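Local coordinates for protein giardin subunit alpha-1 (PDB 4EVF) that binds calcium ions and, in a calcium-dependent way, phospholipids such as phosphatidylserine, as an annexin of the Giardia cytoskeleton involved in parasite attachment to the intestinal mucosa, at residues N90-M93 / A94-D97; Q168-T171 / A172-I175; K242-E245 / K246-R249. All blocks are in the same frame, centred on the assembly; numbering follows the deposited sequence.

Interaction 1: N90-M93 / A94-D97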
ATOM      1  N   ASN A  90       9.433  12.037 -10.604  1.00 19.56           N
ATOM      2  CA  ASN A  90       8.840  10.756 -10.207  1.00 21.81           C
ATOM      3  C   ASN A  90       8.887  10.534  -8.692  1.00 26.42           C
ATOM      4  O   ASN A  90       9.954  10.601  -8.090  1.00 21.32           O
ATOM      5  CB  ASN A  90       9.521   9.584 -10.918  1.00 22.48           C
ATOM      6  CG  ASN A  90       9.290   9.582 -12.431  1.00 20.54           C
ATOM      7  OD1 ASN A  90       8.319  10.150 -12.941  1.00 21.67           O
ATOM      8  ND2 ASN A  90      10.188   8.936 -13.149  1.00 18.04           N
ATOM      9  N   ASP A  91       7.733  10.257  -8.078  1.00 21.68           N
ATOM     10  CA  ASP A  91       7.674  10.033  -6.633  1.00 19.34           C
ATOM     11  C   ASP A  91       7.883   8.553  -6.327  1.00 22.07           C
ATOM     12  O   ASP A  91       6.924   7.785  -6.270  1.00 19.04           O
ATOM     13  CB  ASP A  91       6.331  10.526  -6.057  1.00 19.57           C
ATOM     14  CG  ASP A  91       6.336  10.630  -4.522  1.00 21.37           C
ATOM     15  OD1 ASP A  91       7.116   9.906  -3.863  1.00 17.93           O
ATOM     16  OD2 ASP A  91       5.545  11.440  -3.967  1.00 18.19           O
ATOM     17  N   HIS A  92       9.136   8.140  -6.122  1.00 21.96           N
ATOM     18  CA  HIS A  92       9.407   6.710  -5.953  1.00 22.86           C
ATOM     19  C   HIS A  92       8.756   6.126  -4.697  1.00 21.00           C
ATOM     20  O   HIS A  92       8.300   4.983  -4.702  1.00 19.88           O
ATOM     21  CB  HIS A  92      10.916   6.421  -5.955  1.00 26.00           C
ATOM     22  CG  HIS A  92      11.596   6.761  -7.245  1.00 26.93           C
ATOM     23  ND1 HIS A  92      12.922   6.472  -7.488  1.00 28.50           N
ATOM     24  CD2 HIS A  92      11.132   7.360  -8.368  1.00 27.74           C
ATOM     25  CE1 HIS A  92      13.248   6.887  -8.698  1.00 28.10           C
ATOM     26  NE2 HIS A  92      12.181   7.431  -9.254  1.00 26.59           N
ATOM     27  N   MET A  93       8.729   6.900  -3.613  1.00 17.74           N
ATOM     28  CA  MET A  93       8.081   6.419  -2.409  1.00 21.02           C
ATOM     29  C   MET A  93       6.614   6.130  -2.692  1.00 17.70           C
ATOM     30  O   MET A  93       6.101   5.082  -2.308  1.00 17.38           O
ATOM     31  CB  MET A  93       8.234   7.412  -1.253  1.00 19.26           C
ATOM     32  CG  MET A  93       9.640   7.393  -0.643  1.00 21.13           C
ATOM     33  SD  MET A  93       9.808   8.574   0.711  1.00 39.93           S
ATOM     34  CE  MET A  93       9.649  10.117  -0.182  1.00 31.46           C
ATOM     35  N   ALA A  94       5.960   7.052  -3.388  1.00 16.32           N
ATOM     36  CA  ALA A  94       4.556   6.884  -3.753  1.00 18.69           C
ATOM     37  C   ALA A  94       4.377   5.668  -4.666  1.00 19.71           C
ATOM     38  O   ALA A  94       3.383   4.934  -4.552  1.00 19.77           O
ATOM     39  CB  ALA A  94       4.035   8.130  -4.430  1.00 17.66           C
ATOM     40  N   PHE A  95       5.332   5.462  -5.574  1.00 15.95           N
ATOM     41  CA  PHE A  95       5.327   4.271  -6.434  1.00 16.32           C
ATOM     42  C   PHE A  95       5.193   3.001  -5.591  1.00 21.43           C
ATOM     43  O   PHE A  95       4.369   2.129  -5.902  1.00 18.84           O
ATOM     44  CB  PHE A  95       6.609   4.171  -7.285  1.00 18.65           C
ATOM     45  CG  PHE A  95       6.686   5.160  -8.427  1.00 21.13           C
ATOM     46  CD1 PHE A  95       5.597   5.940  -8.776  1.00 17.67           C
ATOM     47  CD2 PHE A  95       7.869   5.302  -9.156  1.00 21.74           C
ATOM     48  CE1 PHE A  95       5.675   6.854  -9.831  1.00 20.47           C
ATOM     49  CE2 PHE A  95       7.955   6.200 -10.213  1.00 21.47           C
ATOM     50  CZ  PHE A  95       6.853   6.980 -10.550  1.00 22.56           C
ATOM     51  N   PHE A  96       6.017   2.881  -4.546  1.00 18.75           N
ATOM     52  CA  PHE A  96       5.965   1.701  -3.681  1.00 18.26           C
ATOM     53  C   PHE A  96       4.573   1.532  -3.080  1.00 18.32           C
ATOM     54  O   PHE A  96       4.022   0.415  -3.053  1.00 16.80           O
ATOM     55  CB  PHE A  96       7.017   1.765  -2.548  1.00 17.85           C
ATOM     56  CG  PHE A  96       8.427   1.956  -3.031  1.00 20.39           C
ATOM     57  CD1 PHE A  96       8.840   1.430  -4.248  1.00 21.24           C
ATOM     58  CD2 PHE A  96       9.337   2.690  -2.277  1.00 20.93           C
ATOM     59  CE1 PHE A  96      10.142   1.621  -4.698  1.00 19.52           C
ATOM     60  CE2 PHE A  96      10.636   2.887  -2.722  1.00 23.33           C
ATOM     61  CZ  PHE A  96      11.040   2.350  -3.933  1.00 24.87           C
ATOM     62  N   ASP A  97       4.015   2.641  -2.595  1.00 18.80           N
ATOM     63  CA  ASP A  97       2.716   2.632  -1.926  1.00 18.36           C
ATOM     64  C   ASP A  97       1.571   2.235  -2.858  1.00 16.20           C
ATOM     65  O   ASP A  97       0.636   1.582  -2.430  1.00 19.65           O
ATOM     66  CB  ASP A  97       2.405   3.996  -1.296  1.00 14.11           C
ATOM     67  CG  ASP A  97       3.490   4.459  -0.334  1.00 21.24           C
ATOM     68  OD1 ASP A  97       4.353   3.627   0.037  1.00 21.08           O
ATOM     69  OD2 ASP A  97       3.472   5.651   0.048  1.00 18.37           O
TER
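Asp91 turns its carboxylate back over the first turn of helix 92-100 because CG stands anti to the backbone N (chi1 -166°), which carries OD1 to 3.1 Å from Ala94 N. The N-H points nearly straight at this oxygen (164°), but meets it from above the carboxylate plane. The methyl of Ala94 lies over the same face of the carboxylate, its CB 3.4 Å from Asp91 CG; so small a side chain lets the acid lie close. Phe95, inside the helix, has CG anti to its carbonyl carbon (chi1 -73°), which swings its ring back toward the helix start.

This is an N-cap: Asp91 is the last residue before the helix, and an aspartate there supplies an acceptor to an amide that has no preceding turn to bond with. Its carbonyl takes over at the next step, Phe95 N donating to Asp91 O at 2.9 Å. That same oxygen lies over one face of the Phe95 ring, offset toward the rim, while Asn90 CB comes within 3.7 Å of Phe95 CZ. The His92 imidazole runs nearly parallel to the Phe95 ring but slid aside, centroids 5.7 Å apart, so the two hardly overlap. One residue on, His92 O accepts from Phe96 N and sits 3.3 Å above the centre of the Phe96 ring. Both phenylalanines suit the buried side of the helix: Phe95 packs on Leu86, Trp136 and Met140, Phe96 on Tyr215 and Cys219. His92 ND1 bonds to Thr212 OG1, and the buried carboxylate of Asp97 forms salt bridges with Arg247 and Arg250.

Interaction 2: Q168-T171 / A172-I175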
ATOM      1  N   GLN A 168      25.692 -14.651  -9.339  1.00 26.82           N
ATOM      2  CA  GLN A 168      26.184 -14.351 -10.679  1.00 31.09           C
ATOM      3  C   GLN A 168      25.705 -12.999 -11.199  1.00 28.06           C
ATOM      4  O   GLN A 168      26.027 -12.624 -12.319  1.00 36.03           O
ATOM      5  CB  GLN A 168      25.749 -15.452 -11.649  1.00 29.24           C
ATOM      6  CG  GLN A 168      26.187 -16.841 -11.224  1.00 35.40           C
ATOM      7  CD  GLN A 168      25.425 -17.943 -11.932  1.00 41.99           C
ATOM      8  OE1 GLN A 168      24.912 -17.753 -13.040  1.00 50.34           O
ATOM      9  NE2 GLN A 168      25.337 -19.107 -11.290  1.00 42.36           N
ATOM     10  N   LYS A 169      24.946 -12.267 -10.391  1.00 23.56           N
ATOM     11  CA  LYS A 169      24.316 -11.027 -10.835  1.00 26.67           C
ATOM     12  C   LYS A 169      23.554 -11.204 -12.149  1.00 29.40           C
ATOM     13  O   LYS A 169      23.599 -10.350 -13.047  1.00 28.56           O
ATOM     14  CB  LYS A 169      25.327  -9.880 -10.937  1.00 33.98           C
ATOM     15  CG  LYS A 169      25.917  -9.476  -9.596  1.00 33.43           C
ATOM     16  N   ASN A 170      22.853 -12.326 -12.252  1.00 25.13           N
ATOM     17  CA  ASN A 170      21.908 -12.530 -13.335  1.00 26.91           C
ATOM     18  C   ASN A 170      20.613 -11.759 -13.036  1.00 25.50           C
ATOM     19  O   ASN A 170      19.598 -12.344 -12.657  1.00 25.38           O
ATOM     20  CB  ASN A 170      21.625 -14.025 -13.529  1.00 25.59           C
ATOM     21  CG  ASN A 170      20.651 -14.290 -14.668  1.00 23.69           C
ATOM     22  OD1 ASN A 170      20.172 -13.361 -15.313  1.00 26.85           O
ATOM     23  ND2 ASN A 170      20.367 -15.560 -14.927  1.00 26.41           N
ATOM     24  N   THR A 171      20.671 -10.439 -13.194  1.00 22.24           N
ATOM     25  CA  THR A 171      19.550  -9.568 -12.869  1.00 21.63           C
ATOM     26  C   THR A 171      18.323  -9.854 -13.733  1.00 20.65           C
ATOM     27  O   THR A 171      17.207  -9.566 -13.327  1.00 23.00           O
ATOM     28  CB  THR A 171      19.936  -8.076 -12.985  1.00 22.75           C
ATOM     29  OG1 THR A 171      20.332  -7.787 -14.327  1.00 22.84           O
ATOM     30  CG2 THR A 171      21.091  -7.753 -12.036  1.00 20.79           C
ATOM     31  N   ALA A 172      18.516 -10.428 -14.915  1.00 20.75           N
ATOM     32  CA  ALA A 172      17.359 -10.789 -15.738  1.00 24.12           C
ATOM     33  C   ALA A 172      16.512 -11.852 -15.032  1.00 19.99           C
ATOM     34  O   ALA A 172      15.277 -11.774 -15.022  1.00 22.37           O
ATOM     35  CB  ALA A 172      17.793 -11.265 -17.133  1.00 22.73           C
ATOM     36  N   TYR A 173      17.174 -12.835 -14.429  1.00 21.15           N
ATOM     37  CA  TYR A 173      16.474 -13.899 -13.694  1.00 22.48           C
ATOM     38  C   TYR A 173      15.770 -13.311 -12.473  1.00 21.24           C
ATOM     39  O   TYR A 173      14.663 -13.722 -12.106  1.00 22.16           O
ATOM     40  CB  TYR A 173      17.476 -14.970 -13.253  1.00 22.54           C
ATOM     41  CG  TYR A 173      16.874 -16.202 -12.609  1.00 27.09           C
ATOM     42  CD1 TYR A 173      16.714 -17.375 -13.336  1.00 23.23           C
ATOM     43  CD2 TYR A 173      16.487 -16.200 -11.272  1.00 23.97           C
ATOM     44  CE1 TYR A 173      16.174 -18.500 -12.763  1.00 26.40           C
ATOM     45  CE2 TYR A 173      15.938 -17.325 -10.683  1.00 25.99           C
ATOM     46  CZ  TYR A 173      15.781 -18.476 -11.443  1.00 28.24           C
ATOM     47  OH  TYR A 173      15.244 -19.607 -10.883  1.00 25.91           O
ATOM     48  N   LEU A 174      16.432 -12.348 -11.839  1.00 18.89           N
ATOM     49  CA  LEU A 174      15.901 -11.695 -10.651  1.00 15.10           C
ATOM     50  C   LEU A 174      14.612 -10.929 -10.947  1.00 17.47           C
ATOM     51  O   LEU A 174      13.636 -11.021 -10.194  1.00 18.21           O
ATOM     52  CB  LEU A 174      16.951 -10.763 -10.075  1.00 22.13           C
ATOM     53  CG  LEU A 174      17.865 -11.268  -8.957  1.00 20.84           C
ATOM     54  CD1 LEU A 174      18.021 -12.768  -8.886  1.00 22.94           C
ATOM     55  CD2 LEU A 174      19.226 -10.536  -9.012  1.00 25.18           C
ATOM     56  N   ILE A 175      14.614 -10.177 -12.044  1.00 18.31           N
ATOM     57  CA  ILE A 175      13.471  -9.355 -12.416  1.00 19.41           C
ATOM     58  C   ILE A 175      12.277 -10.249 -12.745  1.00 22.06           C
ATOM     59  O   ILE A 175      11.151  -9.999 -12.319  1.00 19.51           O
ATOM     60  CB  ILE A 175      13.819  -8.437 -13.602  1.00 19.95           C
ATOM     61  CG1 ILE A 175      14.859  -7.392 -13.176  1.00 19.14           C
ATOM     62  CG2 ILE A 175      12.587  -7.744 -14.136  1.00 23.59           C
ATOM     63  CD1 ILE A 175      15.579  -6.731 -14.342  1.00 24.54           C
TER
HETATM   64  O   HOH W   1      20.904 -10.948 -16.456  1.00 22.02           O
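The side-chain amide of Asn170 lies against the base of Tyr173: ND2 is 3.4 Å from Tyr173 CB, and the amide and phenol planes are turned 57° apart, so the two groups cross without stacking. Above the amide plane comes the N-H of Tyr173, which reaches Asn170 OD1 at 3.2 Å, well off either lone pair. A water also donates a hydrogen bond to OD1, at 2.8 Å, and accepts one from Ala172 N at 2.9 Å, tying the amide oxygen to a second amide of the first turn.

Asn170 is the N-cap of helix 171-180. With CG anti to the backbone N (chi1 -179°), the amide folds back over the helix start, and asparagine suits the place because its short chain sets a carbonyl oxygen within reach of the first-turn amides. Its main-chain O accepts from Leu174 N at 3.3 Å and, weakly, from Tyr173 N. Thr171 O then receives Ile175 N at 3.0 Å, while Ile175 CG1 packs on the same oxygen. Just before the cap, Lys169 leaves helix 155-167 at positive phi in a Schellman motif, so one helix is closed and the next opened within a few residues.

The side chains of Tyr173 and Leu174 both pack against Ala165 of helix 155-167, Leu174 also meets Ile208 of helix 201-208, and Ile175 lies on Leu138 and Lys142 of helix 135-145.

Interaction 3: K242-E245 / K246-R249; sequences KGDE and KRMR
Helix 245-255, in the predicted fourth annexin repeat, begins with an N-cap at Asp244, where the carboxylate takes the place of the carbonyl that a preceding turn would have supplied. Asp244 OD1 accepts from Arg247 N at 3.0 Å, in an almost straight bond (176°) whose donor stands above the carboxylate plane. Lys246 N also lies 3.0 Å from OD1. The torsion that allows this is chi1 -173°: with CG opposite the backbone N, the acid bends over the helix start, and CG settles 3.5 Å from Arg247 CB. Aspartate suits the place because its short chain sets an oxygen at the Arg247 amide and its negative charge probably interacts favourably with the positive end of the helix dipole.

Beyond its CB, Arg247 leads away, bent at chi2 and chi3; its side chain crosses that of Asp244 at about a right angle, with the carboxylate and guanidinium planes 42° apart. The opposite charges stay beyond salt-bridge range, with Asp244 OD2 and Arg247 NE 4.5 Å apart and the oxygen well out of the guanidinium plane. A water joins them instead, donating to Asp244 OD2 at 2.8 Å and accepting a weak bond from Arg247 NH2. The stronger partner of Arg247 is Asp97, bound through NH1, while Leu234 and Cys237 of helix 227-240 lie against its side chain.

Regular helix bonding follows at once: Met248 N donates to Asp244 O, and Arg249 N to Glu245 O at 2.9 Å. Met248 turns its flexible, nonpolar chain to Ile235, Leu288 and Trp292, whereas Arg249 uses its length to reach Asp69 in a salt bridge. Gly243 has positive phi, which favours glycine, just ahead of the cap. The whole is an aspartate-capped helix start after a short interhelical loop in the all-helical annexin fold.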
ATOM      1  N   LYS A 242      10.530  11.046   9.787  1.00 27.44           N
ATOM      2  CA  LYS A 242       9.972  12.159  10.547  1.00 29.16           C
ATOM      3  C   LYS A 242       8.467  12.324  10.349  1.00 24.87           C
ATOM      4  O   LYS A 242       7.980  13.437  10.126  1.00 28.59           O
ATOM      5  CB  LYS A 242      10.712  13.465  10.220  1.00 33.27           C
ATOM      6  CG  LYS A 242      12.202  13.419  10.541  1.00 33.52           C
ATOM      7  CD  LYS A 242      12.776  14.827  10.704  1.00 40.35           C
ATOM      8  CE  LYS A 242      14.244  14.795  11.117  1.00 45.28           C
ATOM      9  NZ  LYS A 242      14.805  16.176  11.279  1.00 46.94           N
ATOM     10  N   GLY A 243       7.738  11.213  10.431  1.00 22.73           N
ATOM     11  CA  GLY A 243       6.287  11.231  10.356  1.00 23.45           C
ATOM     12  C   GLY A 243       5.776  11.665   8.997  1.00 23.78           C
ATOM     13  O   GLY A 243       5.160  12.722   8.859  1.00 26.09           O
ATOM     14  N   ASP A 244       6.045  10.846   7.987  1.00 20.63           N
ATOM     15  CA  ASP A 244       5.618  11.108   6.622  1.00 20.90           C
ATOM     16  C   ASP A 244       4.099  11.025   6.528  1.00 25.01           C
ATOM     17  O   ASP A 244       3.541   9.927   6.400  1.00 19.49           O
ATOM     18  CB  ASP A 244       6.237  10.059   5.688  1.00 20.59           C
ATOM     19  CG  ASP A 244       5.977  10.349   4.228  1.00 19.47           C
ATOM     20  OD1 ASP A 244       5.011  11.081   3.899  1.00 21.29           O
ATOM     21  OD2 ASP A 244       6.748   9.838   3.395  1.00 20.30           O
ATOM     22  N   GLU A 245       3.436  12.177   6.587  1.00 21.61           N
ATOM     23  CA  GLU A 245       1.976  12.221   6.493  1.00 26.32           C
ATOM     24  C   GLU A 245       1.457  11.750   5.137  1.00 22.75           C
ATOM     25  O   GLU A 245       0.430  11.071   5.060  1.00 21.67           O
ATOM     26  CB  GLU A 245       1.449  13.623   6.798  1.00 23.80           C
ATOM     27  CG  GLU A 245       1.606  14.021   8.258  1.00 24.38           C
ATOM     28  CD  GLU A 245       0.682  15.175   8.652  1.00 29.34           C
ATOM     29  OE1 GLU A 245       0.346  16.007   7.778  1.00 28.11           O
ATOM     30  OE2 GLU A 245       0.289  15.235   9.836  1.00 30.31           O
ATOM     31  N   LYS A 246       2.163  12.103   4.069  1.00 22.71           N
ATOM     32  CA  LYS A 246       1.680  11.762   2.728  1.00 27.50           C
ATOM     33  C   LYS A 246       1.635  10.249   2.491  1.00 22.45           C
ATOM     34  O   LYS A 246       0.646   9.743   1.962  1.00 23.22           O
ATOM     35  CB  LYS A 246       2.482  12.484   1.641  1.00 26.40           C
ATOM     36  CG  LYS A 246       2.432  14.000   1.768  1.00 28.87           C
ATOM     37  CD  LYS A 246       2.366  14.671   0.410  1.00 33.95           C
ATOM     38  CE  LYS A 246       3.582  14.344  -0.433  1.00 38.83           C
ATOM     39  NZ  LYS A 246       3.262  14.341  -1.898  1.00 38.16           N
ATOM     40  N   ARG A 247       2.688   9.542   2.904  1.00 18.38           N
ATOM     41  CA  ARG A 247       2.703   8.075   2.851  1.00 18.18           C
ATOM     42  C   ARG A 247       1.634   7.446   3.732  1.00 18.57           C
ATOM     43  O   ARG A 247       0.989   6.474   3.337  1.00 17.52           O
ATOM     44  CB  ARG A 247       4.062   7.519   3.275  1.00 21.56           C
ATOM     45  CG  ARG A 247       4.048   6.011   3.529  1.00 24.03           C
ATOM     46  CD  ARG A 247       4.925   5.272   2.519  1.00 26.29           C
ATOM     47  NE  ARG A 247       6.317   5.408   2.879  1.00 26.73           N
ATOM     48  CZ  ARG A 247       7.354   5.119   2.099  1.00 24.60           C
ATOM     49  NH1 ARG A 247       7.197   4.671   0.855  1.00 21.35           N
ATOM     50  NH2 ARG A 247       8.564   5.294   2.587  1.00 20.64           N
ATOM     51  N   MET A 248       1.457   7.969   4.936  1.00 17.86           N
ATOM     52  CA  MET A 248       0.472   7.376   5.826  1.00 19.21           C
ATOM     53  C   MET A 248      -0.924   7.544   5.246  1.00 19.43           C
ATOM     54  O   MET A 248      -1.766   6.654   5.386  1.00 17.07           O
ATOM     55  CB  MET A 248       0.572   7.929   7.252  1.00 18.10           C
ATOM     56  CG  MET A 248       1.731   7.314   8.049  1.00 17.07           C
ATOM     57  SD  MET A 248       1.807   5.506   7.997  1.00 19.11           S
ATOM     58  CE  MET A 248       0.443   5.115   9.103  1.00 20.39           C
ATOM     59  N   ARG A 249      -1.149   8.659   4.566  1.00 15.04           N
ATOM     60  CA  ARG A 249      -2.452   8.915   3.960  1.00 20.30           C
ATOM     61  C   ARG A 249      -2.687   7.996   2.761  1.00 22.04           C
ATOM     62  O   ARG A 249      -3.785   7.460   2.579  1.00 19.87           O
ATOM     63  CB  ARG A 249      -2.589  10.378   3.535  1.00 20.27           C
ATOM     64  CG  ARG A 249      -3.887  10.639   2.788  1.00 23.86           C
ATOM     65  CD  ARG A 249      -3.684  11.575   1.607  1.00 23.04           C
ATOM     66  NE  ARG A 249      -4.777  11.471   0.638  1.00 24.82           N
ATOM     67  CZ  ARG A 249      -4.936  12.287  -0.397  1.00 24.15           C
ATOM     68  NH1 ARG A 249      -4.086  13.281  -0.589  1.00 30.26           N
ATOM     69  NH2 ARG A 249      -5.954  12.119  -1.232  1.00 27.16           N
TER
HETATM   70  O   HOH W   2       8.047   7.595   4.416  1.00 23.89           O

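Overall arrangement
All three contacts are capped helix starts, in the predicted second, third and fourth annexin repeats. Interactions 1 and 3 meet directly, their centres 12 Å apart: Asp97 OD1 of the first forms a salt bridge of 3.1 Å with Arg247 NH1 of the third. Arg247 thus joins helix 92-100 to the helix opened by Asp244. Met93 packs beside this link, its SD 4.3 Å from Asp244 OD2, while Asp91 OD2 and Lys246 NZ lie 4.2 Å apart. Interaction 2 stands apart toward the periphery, its centre 26 Å from that of the chain; its nearest atoms are about 13 Å from interaction 1 and about 20 Å from interaction 3.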